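Local coordinates for MdbA protein (Corynebacterium diphtheriae, PDB 5C00), which acts as a thiol-disulfide oxidoreductase of the DsbA family, needed for viability, pilus assembly and toxin production, and probably forms disulfides in exported proteins, at residues D18-G26 with P68-G76. Sequence-based numbering, arbitrary orientation.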
loop_
_atom_site.group_PDB
_atom_site.type_symbol
_atom_site.label_atom_id
_atom_site.label_comp_id
_atom_site.label_asym_id
_atom_site.label_seq_id
_atom_site.Cartn_x
_atom_site.Cartn_y
_atom_site.Cartn_z
ATOM N N ASP A 18 -13.754 -1.246 -11.232
ATOM C CA ASP A 18 -13.444 0.161 -11.481
ATOM C C ASP A 18 -11.922 0.427 -11.310
ATOM O O ASP A 18 -11.295 -0.093 -10.369
ATOM C CB ASP A 18 -14.274 1.052 -10.586
ATOM C CG ASP A 18 -14.083 2.523 -10.915
ATOM O OD1 ASP A 18 -13.993 2.890 -12.139
ATOM O OD2 ASP A 18 -14.002 3.305 -9.954
ATOM N N LYS A 19 -11.350 1.197 -12.245
ATOM C CA LYS A 19 -9.914 1.430 -12.360
ATOM C C LYS A 19 -9.587 2.899 -12.652
ATOM O O LYS A 19 -9.720 3.343 -13.806
ATOM C CB LYS A 19 -9.376 0.592 -13.500
ATOM C CG LYS A 19 -8.667 -0.697 -13.118
ATOM C CD LYS A 19 -7.148 -0.618 -13.379
ATOM C CE LYS A 19 -6.671 -1.500 -14.525
ATOM N NZ LYS A 19 -5.196 -1.800 -14.397
ATOM N N GLU A 20 -9.110 3.600 -11.628
ATOM C CA GLU A 20 -8.743 5.012 -11.712
ATOM C C GLU A 20 -7.452 5.107 -12.497
ATOM O O GLU A 20 -6.568 4.284 -12.347
ATOM C CB GLU A 20 -8.576 5.609 -10.305
ATOM C CG GLU A 20 -7.825 6.940 -10.220
ATOM C CD GLU A 20 -7.672 7.466 -8.795
ATOM O OE1 GLU A 20 -7.807 6.684 -7.812
ATOM O OE2 GLU A 20 -7.394 8.678 -8.643
ATOM N N SER A 21 -7.368 6.111 -13.360
ATOM C CA SER A 21 -6.177 6.387 -14.124
ATOM C C SER A 21 -5.226 7.177 -13.216
ATOM O O SER A 21 -5.671 8.098 -12.575
ATOM C CB SER A 21 -6.570 7.255 -15.298
ATOM O OG SER A 21 -5.456 7.649 -16.034
ATOM N N VAL A 22 -3.932 6.874 -13.248
ATOM C CA VAL A 22 -2.951 7.642 -12.459
ATOM C C VAL A 22 -1.765 7.852 -13.361
ATOM O O VAL A 22 -1.510 7.032 -14.231
ATOM C CB VAL A 22 -2.500 6.898 -11.187
ATOM C CG1 VAL A 22 -3.674 6.728 -10.218
ATOM C CG2 VAL A 22 -1.868 5.550 -11.532
ATOM N N SER A 23 -1.091 8.977 -13.211
ATOM C CA SER A 23 0.021 9.270 -14.102
ATOM C C SER A 23 1.376 9.167 -13.409
ATOM O O SER A 23 2.399 9.481 -14.031
ATOM C CB SER A 23 -0.133 10.649 -14.671
ATOM O OG SER A 23 -0.221 11.597 -13.612
ATOM N N PHE A 24 1.408 8.757 -12.146
ATOM C CA PHE A 24 2.659 8.635 -11.412
ATOM C C PHE A 24 3.318 7.308 -11.710
ATOM O O PHE A 24 2.707 6.417 -12.307
ATOM C CB PHE A 24 2.470 8.878 -9.897
ATOM C CG PHE A 24 1.442 8.006 -9.229
ATOM C CD1 PHE A 24 1.687 6.656 -9.003
ATOM C CD2 PHE A 24 0.220 8.521 -8.821
ATOM C CE1 PHE A 24 0.743 5.844 -8.369
ATOM C CE2 PHE A 24 -0.715 7.708 -8.179
ATOM C CZ PHE A 24 -0.458 6.376 -7.972
ATOM N N THR A 25 4.564 7.164 -11.289
ATOM C CA THR A 25 5.257 5.880 -11.381
ATOM C C THR A 25 5.701 5.487 -9.955
ATOM O O THR A 25 5.251 6.069 -8.925
ATOM C CB THR A 25 6.443 5.964 -12.409
ATOM O OG1 THR A 25 7.051 4.682 -12.600
ATOM C CG2 THR A 25 7.471 6.924 -11.946
ATOM N N GLY A 26 6.584 4.509 -9.854
ATOM C CA GLY A 26 6.977 4.051 -8.537
ATOM C C GLY A 26 8.243 3.233 -8.553
ATOM O O GLY A 26 8.775 2.946 -9.609
ATOM N N PRO A 68 -6.251 13.656 -2.679
ATOM C CA PRO A 68 -5.289 14.745 -2.679
ATOM C C PRO A 68 -3.860 14.267 -2.739
ATOM O O PRO A 68 -3.039 14.917 -3.414
ATOM C CB PRO A 68 -5.532 15.473 -1.357
ATOM C CG PRO A 68 -6.799 14.952 -0.824
ATOM C CD PRO A 68 -7.189 13.726 -1.557
HETATM N N MSE A 69 -3.558 13.138 -2.095
HETATM C CA MSE A 69 -2.190 12.583 -2.139
HETATM C C MSE A 69 -1.824 12.296 -3.571
HETATM O O MSE A 69 -0.723 12.631 -3.981
HETATM C CB MSE A 69 -2.059 11.313 -1.287
HETATM C CG MSE A 69 -0.638 10.729 -1.326
HETATM SE SE MSE A 69 -0.558 9.055 -0.315
HETATM C CE MSE A 69 -1.443 8.007 -1.677
ATOM N N THR A 70 -2.696 11.623 -4.322
ATOM C CA THR A 70 -2.439 11.315 -5.734
ATOM C C THR A 70 -2.115 12.593 -6.526
ATOM O O THR A 70 -1.189 12.640 -7.291
ATOM C CB THR A 70 -3.656 10.601 -6.367
ATOM O OG1 THR A 70 -3.991 9.448 -5.598
ATOM C CG2 THR A 70 -3.373 10.190 -7.785
ATOM N N LYS A 71 -2.910 13.635 -6.323
ATOM C CA LYS A 71 -2.670 14.895 -7.041
ATOM C C LYS A 71 -1.327 15.510 -6.726
ATOM O O LYS A 71 -0.641 16.009 -7.606
ATOM C CB LYS A 71 -3.777 15.920 -6.790
ATOM C CG LYS A 71 -5.163 15.450 -7.204
ATOM C CD LYS A 71 -5.237 14.938 -8.648
ATOM C CE LYS A 71 -5.407 13.427 -8.759
ATOM N NZ LYS A 71 -5.731 12.875 -10.123
ATOM N N ALA A 72 -0.938 15.455 -5.469
ATOM C CA ALA A 72 0.310 16.042 -5.030
ATOM C C ALA A 72 1.503 15.258 -5.551
ATOM O O ALA A 72 2.543 15.832 -5.879
ATOM C CB ALA A 72 0.335 16.112 -3.498
ATOM N N ILE A 73 1.344 13.943 -5.605
ATOM C CA ILE A 73 2.332 13.069 -6.208
ATOM C C ILE A 73 2.391 13.391 -7.695
ATOM O O ILE A 73 3.463 13.607 -8.217
ATOM C CB ILE A 73 2.030 11.561 -6.024
ATOM C CG1 ILE A 73 2.048 11.140 -4.550
ATOM C CG2 ILE A 73 3.036 10.736 -6.775
ATOM C CD1 ILE A 73 1.396 9.781 -4.319
ATOM N N GLU A 74 1.258 13.445 -8.386
ATOM C CA GLU A 74 1.319 13.668 -9.848
ATOM C C GLU A 74 1.920 15.041 -10.184
ATOM O O GLU A 74 2.598 15.174 -11.194
ATOM C CB GLU A 74 -0.063 13.473 -10.494
ATOM C CG GLU A 74 -0.503 12.041 -10.507
ATOM C CD GLU A 74 -1.966 11.843 -10.887
ATOM O OE1 GLU A 74 -2.732 12.784 -10.672
ATOM O OE2 GLU A 74 -2.353 10.721 -11.333
ATOM N N ASN A 75 1.715 16.035 -9.306
ATOM C CA ASN A 75 2.325 17.375 -9.406
ATOM C C ASN A 75 3.808 17.463 -9.125
ATOM O O ASN A 75 4.445 18.503 -9.364
ATOM C CB ASN A 75 1.706 18.300 -8.375
ATOM C CG ASN A 75 0.337 18.725 -8.751
ATOM O OD1 ASN A 75 -0.103 18.470 -9.867
ATOM N ND2 ASN A 75 -0.354 19.385 -7.825
ATOM N N GLY A 76 4.391 16.401 -8.580
ATOM C CA GLY A 76 5.819 16.400 -8.271
ATOM C C GLY A 76 6.185 17.055 -6.938
ATOM O O GLY A 76 7.376 17.237 -6.644
HETATM O O HOH W 1 -5.680 10.171 -10.522
#
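Phe24 and Glu74 bring the backbones of 18-26 and 68-76 closest, their CA atoms 5.4 Å apart, where the extended chain leading into the outermost strand, 25-29, passes the C-terminal turns of helix 56-74. A Schellman motif closes the helix, with Gly76 at positive phi. The backbone N of Ser23 donates to Glu74 OE2 (2.9 Å, 162°), meeting the oxygen on its anti side and 28° out of the carboxylate plane. The other oxygen, Glu74 OE1, forms a salt bridge on its syn side with Lys71 NZ at 3.1 Å, so the carboxylate is held from both oxygens. A water accepting from Lys71 NZ lies within reach of Ser21 O and of Glu20 OE2, whose carboxylate also bonds Trp117. Beneath this polar layer, Phe24 CG sits between its backbone N and carbonyl carbon (chi1 55°), which carries the ring along the helix. Thr70 CG2 meets the ring edge in plane, 3.7 Å from Phe24 CE2, while Ile73 CG2 packs against Phe24 CB at 3.7 Å; Val22 CB lies over one ring face. The contact thus ties this chain to the helix whose N-terminal end carries a CxxC pattern, probably the redox site, within a thioredoxin-like fold of the DsbA family.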